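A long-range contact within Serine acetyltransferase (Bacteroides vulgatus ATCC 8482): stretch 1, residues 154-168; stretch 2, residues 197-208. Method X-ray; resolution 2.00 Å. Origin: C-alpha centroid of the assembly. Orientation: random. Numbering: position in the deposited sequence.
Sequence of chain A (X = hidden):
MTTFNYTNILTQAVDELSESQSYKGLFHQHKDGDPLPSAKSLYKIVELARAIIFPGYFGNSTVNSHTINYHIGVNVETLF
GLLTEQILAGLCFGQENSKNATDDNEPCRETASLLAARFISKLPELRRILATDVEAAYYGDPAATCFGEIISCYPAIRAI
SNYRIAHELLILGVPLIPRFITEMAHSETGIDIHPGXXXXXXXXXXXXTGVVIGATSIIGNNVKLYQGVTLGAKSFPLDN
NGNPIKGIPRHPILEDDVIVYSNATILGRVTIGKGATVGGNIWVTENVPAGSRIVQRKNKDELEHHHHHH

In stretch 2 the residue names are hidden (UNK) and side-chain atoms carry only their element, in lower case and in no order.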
# COMPACT_ATOMS: atom_id res chain seq x y z
N TYR A 154 1.36 -12.49 -23.27
CA TYR A 154 0.24 -13.04 -24.03
C TYR A 154 -0.86 -13.46 -23.06
O TYR A 154 -0.63 -14.24 -22.14
CB TYR A 154 0.68 -14.24 -24.85
CG TYR A 154 1.26 -13.87 -26.19
CD1 TYR A 154 2.07 -12.75 -26.34
CD2 TYR A 154 1.02 -14.66 -27.31
CE1 TYR A 154 2.62 -12.41 -27.57
CE2 TYR A 154 1.57 -14.33 -28.55
CZ TYR A 154 2.37 -13.21 -28.67
OH TYR A 154 2.93 -12.89 -29.89
N PRO A 155 -2.08 -12.93 -23.25
CA PRO A 155 -3.21 -13.25 -22.38
C PRO A 155 -3.63 -14.71 -22.41
O PRO A 155 -4.04 -15.27 -21.39
CB PRO A 155 -4.31 -12.31 -22.88
CG PRO A 155 -3.99 -12.21 -24.36
CD PRO A 155 -2.49 -12.04 -24.35
N ALA A 156 -3.53 -15.34 -23.57
CA ALA A 156 -3.91 -16.73 -23.73
C ALA A 156 -3.15 -17.66 -22.79
O ALA A 156 -3.74 -18.54 -22.17
CB ALA A 156 -3.71 -17.17 -25.17
N ILE A 157 -1.84 -17.48 -22.68
CA ILE A 157 -1.04 -18.33 -21.81
C ILE A 157 -1.49 -18.20 -20.37
O ILE A 157 -1.47 -19.18 -19.62
CB ILE A 157 0.46 -17.98 -21.89
CG1 ILE A 157 0.96 -18.21 -23.32
CG2 ILE A 157 1.26 -18.87 -20.94
CD1 ILE A 157 0.88 -19.65 -23.77
N ARG A 158 -1.90 -17.00 -19.98
CA ARG A 158 -2.37 -16.75 -18.63
C ARG A 158 -3.67 -17.48 -18.37
O ARG A 158 -3.84 -18.10 -17.32
CB ARG A 158 -2.55 -15.24 -18.41
CG ARG A 158 -1.24 -14.49 -18.40
CD ARG A 158 -1.41 -12.98 -18.35
NE ARG A 158 -0.11 -12.30 -18.34
CZ ARG A 158 0.04 -10.98 -18.30
NH1 ARG A 158 1.26 -10.45 -18.30
NH2 ARG A 158 -1.02 -10.19 -18.27
N ALA A 159 -4.59 -17.42 -19.33
CA ALA A 159 -5.88 -18.10 -19.19
C ALA A 159 -5.68 -19.61 -19.17
O ALA A 159 -6.25 -20.31 -18.33
CB ALA A 159 -6.81 -17.71 -20.34
N ILE A 160 -4.87 -20.12 -20.09
CA ILE A 160 -4.60 -21.55 -20.16
C ILE A 160 -3.89 -22.03 -18.90
O ILE A 160 -4.16 -23.12 -18.39
CB ILE A 160 -3.77 -21.89 -21.43
CG1 ILE A 160 -4.60 -21.58 -22.68
CG2 ILE A 160 -3.37 -23.37 -21.44
CD1 ILE A 160 -3.81 -21.62 -23.96
N SER A 161 -2.97 -21.22 -18.38
CA SER A 161 -2.26 -21.57 -17.16
C SER A 161 -3.25 -21.66 -16.01
O SER A 161 -3.26 -22.65 -15.27
CB SER A 161 -1.20 -20.51 -16.83
OG SER A 161 -0.19 -20.50 -17.81
N ASN A 162 -4.10 -20.64 -15.87
CA ASN A 162 -5.11 -20.63 -14.80
C ASN A 162 -6.00 -21.86 -14.93
O ASN A 162 -6.33 -22.51 -13.93
CB ASN A 162 -5.97 -19.36 -14.87
CG ASN A 162 -5.35 -18.16 -14.15
OD1 ASN A 162 -4.17 -17.86 -14.33
ND2 ASN A 162 -6.15 -17.47 -13.34
N TYR A 163 -6.41 -22.17 -16.16
CA TYR A 163 -7.25 -23.33 -16.42
C TYR A 163 -6.59 -24.63 -15.95
O TYR A 163 -7.18 -25.39 -15.17
CB TYR A 163 -7.56 -23.47 -17.92
CG TYR A 163 -7.92 -24.89 -18.29
CD1 TYR A 163 -9.13 -25.45 -17.87
CD2 TYR A 163 -7.01 -25.71 -18.94
CE1 TYR A 163 -9.40 -26.81 -18.09
CE2 TYR A 163 -7.27 -27.06 -19.15
CZ TYR A 163 -8.47 -27.60 -18.73
OH TYR A 163 -8.70 -28.94 -18.93
N ARG A 164 -5.37 -24.91 -16.42
CA ARG A 164 -4.70 -26.14 -16.02
C ARG A 164 -4.48 -26.21 -14.51
O ARG A 164 -4.52 -27.28 -13.92
CB ARG A 164 -3.38 -26.32 -16.77
CG ARG A 164 -3.58 -26.50 -18.28
CD ARG A 164 -2.39 -27.18 -18.93
NE ARG A 164 -2.44 -27.15 -20.40
CZ ARG A 164 -3.27 -27.87 -21.14
NH1 ARG A 164 -4.14 -28.70 -20.57
NH2 ARG A 164 -3.23 -27.77 -22.46
N ILE A 165 -4.28 -25.06 -13.89
CA ILE A 165 -4.11 -25.02 -12.44
C ILE A 165 -5.43 -25.39 -11.77
O ILE A 165 -5.47 -26.22 -10.84
CB ILE A 165 -3.66 -23.62 -11.97
CG1 ILE A 165 -2.20 -23.39 -12.33
CG2 ILE A 165 -3.88 -23.47 -10.47
CD1 ILE A 165 -1.72 -21.98 -12.12
N ALA A 166 -6.51 -24.79 -12.27
CA ALA A 166 -7.84 -25.02 -11.73
C ALA A 166 -8.32 -26.45 -11.96
O ALA A 166 -8.93 -27.05 -11.09
CB ALA A 166 -8.84 -24.02 -12.34
N HIS A 167 -8.02 -26.99 -13.14
CA HIS A 167 -8.42 -28.35 -13.48
C HIS A 167 -7.82 -29.36 -12.49
O HIS A 167 -8.52 -30.24 -12.00
CB HIS A 167 -7.98 -28.70 -14.90
CG HIS A 167 -8.53 -30.00 -15.40
ND1 HIS A 167 -7.72 -31.05 -15.78
CD2 HIS A 167 -9.80 -30.41 -15.63
CE1 HIS A 167 -8.47 -32.05 -16.22
NE2 HIS A 167 -9.74 -31.68 -16.14
N GLU A 168 -6.53 -29.21 -12.22
CA GLU A 168 -5.83 -30.10 -11.30
C GLU A 168 -6.47 -30.03 -9.91
O GLU A 168 -6.68 -31.05 -9.26
CB GLU A 168 -4.35 -29.71 -11.24
CG GLU A 168 -3.48 -30.61 -10.38
CD GLU A 168 -3.68 -32.09 -10.67
OE1 GLU A 168 -3.64 -32.49 -11.86
OE2 GLU A 168 -3.87 -32.87 -9.71
N UNK A 197 -13.54 -28.67 -18.18
CA UNK A 197 -13.22 -29.00 -19.56
C UNK A 197 -11.96 -29.86 -19.57
O UNK A 197 -11.16 -29.80 -18.63
c UNK A 197 -12.97 -27.72 -20.36
N UNK A 198 -11.80 -30.67 -20.61
CA UNK A 198 -10.64 -31.54 -20.77
C UNK A 198 -9.90 -31.01 -22.00
O UNK A 198 -10.46 -30.91 -23.08
o UNK A 198 -8.31 -33.28 -19.62
n UNK A 198 -9.21 -35.33 -19.32
c UNK A 198 -9.97 -33.99 -21.20
c UNK A 198 -11.09 -32.98 -21.00
c UNK A 198 -9.09 -34.17 -19.98
N UNK A 199 -8.63 -30.65 -21.82
CA UNK A 199 -7.88 -30.07 -22.92
C UNK A 199 -6.50 -30.68 -23.13
O UNK A 199 -5.68 -30.74 -22.21
c UNK A 199 -6.98 -27.95 -23.90
c UNK A 199 -7.73 -28.55 -22.73
c UNK A 199 -9.12 -27.91 -22.59
c UNK A 199 -9.08 -26.40 -22.40
N UNK A 200 -6.25 -31.09 -24.37
CA UNK A 200 -4.99 -31.71 -24.72
C UNK A 200 -3.77 -30.81 -24.79
O UNK A 200 -3.84 -29.60 -24.54
N UNK A 201 -2.64 -31.41 -25.14
CA UNK A 201 -1.38 -30.68 -25.24
C UNK A 201 -1.35 -29.75 -26.44
O UNK A 201 -2.23 -29.78 -27.30
c UNK A 201 1.20 -32.87 -23.49
c UNK A 201 -0.44 -33.40 -22.13
c UNK A 201 0.05 -32.40 -24.03
c UNK A 201 -0.21 -31.67 -25.31
n UNK A 201 -0.96 -32.75 -23.16
n UNK A 201 0.87 -33.48 -22.31
N UNK A 202 -0.32 -28.90 -26.49
CA UNK A 202 -0.14 -27.96 -27.58
C UNK A 202 -1.45 -27.24 -27.91
O UNK A 202 -1.86 -27.15 -29.06
c UNK A 202 1.70 -29.35 -28.62
n UNK A 202 1.84 -30.56 -27.97
c UNK A 202 2.95 -28.95 -28.93
c UNK A 202 3.12 -30.87 -27.89
n UNK A 202 3.82 -29.91 -28.46
c UNK A 202 0.37 -28.69 -28.82
N UNK A 203 -2.10 -26.72 -26.88
CA UNK A 203 -3.35 -26.00 -27.07
C UNK A 203 -3.03 -24.52 -27.21
O UNK A 203 -2.16 -24.01 -26.52
c UNK A 203 -5.91 -24.52 -25.01
c UNK A 203 -8.03 -24.11 -26.12
c UNK A 203 -5.57 -25.48 -25.96
c UNK A 203 -6.47 -25.75 -26.99
c UNK A 203 -4.27 -26.22 -25.86
c UNK A 203 -7.13 -23.83 -25.08
c UNK A 203 -7.70 -25.07 -27.08
N UNK A 204 -3.71 -23.83 -28.10
CA UNK A 204 -3.46 -22.42 -28.26
C UNK A 204 -4.74 -21.65 -28.55
O UNK A 204 -5.66 -22.16 -29.18
c UNK A 204 -2.42 -22.16 -29.39
o UNK A 204 -2.00 -20.80 -29.35
c UNK A 204 -3.03 -22.46 -30.73
N UNK A 205 -4.79 -20.43 -28.05
CA UNK A 205 -5.93 -19.55 -28.25
C UNK A 205 -5.35 -18.25 -28.79
O UNK A 205 -4.53 -17.62 -28.13
c UNK A 205 -7.70 -18.17 -27.14
c UNK A 205 -6.68 -19.27 -26.93
c UNK A 205 -7.98 -20.45 -25.05
c UNK A 205 -7.34 -20.56 -26.43
N UNK A 206 -5.74 -17.88 -30.00
CA UNK A 206 -5.24 -16.67 -30.63
C UNK A 206 -6.12 -15.47 -30.26
O UNK A 206 -7.30 -15.46 -30.58
o UNK A 206 -3.51 -16.66 -33.79
c UNK A 206 -4.06 -16.12 -32.80
o UNK A 206 -3.70 -15.02 -32.34
c UNK A 206 -5.22 -16.83 -32.15
N UNK A 207 -5.53 -14.47 -29.61
CA UNK A 207 -6.26 -13.27 -29.21
C UNK A 207 -7.21 -13.68 -28.07
O UNK A 207 -7.02 -13.26 -26.92
c UNK A 207 -6.21 -13.15 -32.86
c UNK A 207 -4.45 -11.84 -32.87
n UNK A 207 -5.02 -11.76 -31.67
c UNK A 207 -6.13 -12.57 -31.64
c UNK A 207 -7.00 -12.70 -30.42
n UNK A 207 -5.15 -12.67 -33.61
N UNK A 208 -8.22 -14.48 -28.39
CA UNK A 208 -9.09 -15.03 -27.36
C UNK A 208 -10.25 -14.36 -26.65
O UNK A 208 -11.04 -15.07 -26.03
O HOH W 1 -7.16 -31.15 -19.28

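Position 197 carries one side-chain carbon, so it is alanine. Its CB lies 4.3 Å from Y163 CE1. The backbone does more: Y163 OH donates a hydrogen bond to A197 O at 2.6 Å, near the plane of the tyrosine ring.

Position 198 has three carbons in a row, the third carrying one oxygen and one nitrogen. That is a primary amide on a two-carbon arm, hence glutamine. CA to CB points away from the helix, but the end of the side chain comes nearer. A water donates to Q198 OE1 at 2.4 Å and to Y163 OH at 2.7 Å, linking the two side chains.

Position 199 has four carbons, forked at the first, with one arm two carbons long. This is isoleucine. I199 CD1 sits over a face of the Y163 ring, 4.0 Å from its centroid. R164 NH1 donates to I199 O at 3.0 Å, with a nearly straight angle. The same water accepts from I199 N at 3.0 Å.

Position 200 has no side-chain atoms and is glycine. R164 NH2 donates to G200 O at 2.8 Å.

Position 201 has one carbon, then a five-membered ring of three carbons and two nitrogens: histidine. The CA-to-CB bond of H201 points away from the helix, and its backbone passes R164, with CA 4.4 Å from R164 NH2.

Position 202 has the same atoms and is also histidine. The CA-to-CB bond of H202 points away, and the residue makes no contact.

Position 203 has one carbon and a six-carbon ring with no hydroxyl, so it is phenylalanine. F203 CD2 is 3.7 Å from I160 CD1.

Position 204 has one carbon bearing an oxygen and a carbon: threonine. The CA-to-CB bond of T204 points away, while its CA lies 4.4 Å from I160 CD1.

Position 205 repeats the forked four-carbon pattern and is isoleucine. I205 CB is 4.0 Å from A156 CB, and I205 CD1 is 4.3 Å from I160 CG1.

Position 206 has two carbons, the second with two oxygens: aspartate. D206 makes no contact with the helix.

Position 207 again has one carbon and a two-nitrogen, five-membered ring: histidine. The CA-to-CB bond of H207 points away; its backbone O lies 4.1 Å from P155 CG.

Position 208 has no side chain and is glycine. A CB here would clash with I205 CG2 and jam against the preceding carbonyl.

The contact has two parts. A156 and I160 pack against F203 and I205. Farther along the helix, Y163 binds the carbonyl of A197, R164 binds the adjacent carbonyls of I199 and G200, and I199 also packs on the tyrosine face.

Stretch 2, residues 197-208: AQIGHHFTIDHG
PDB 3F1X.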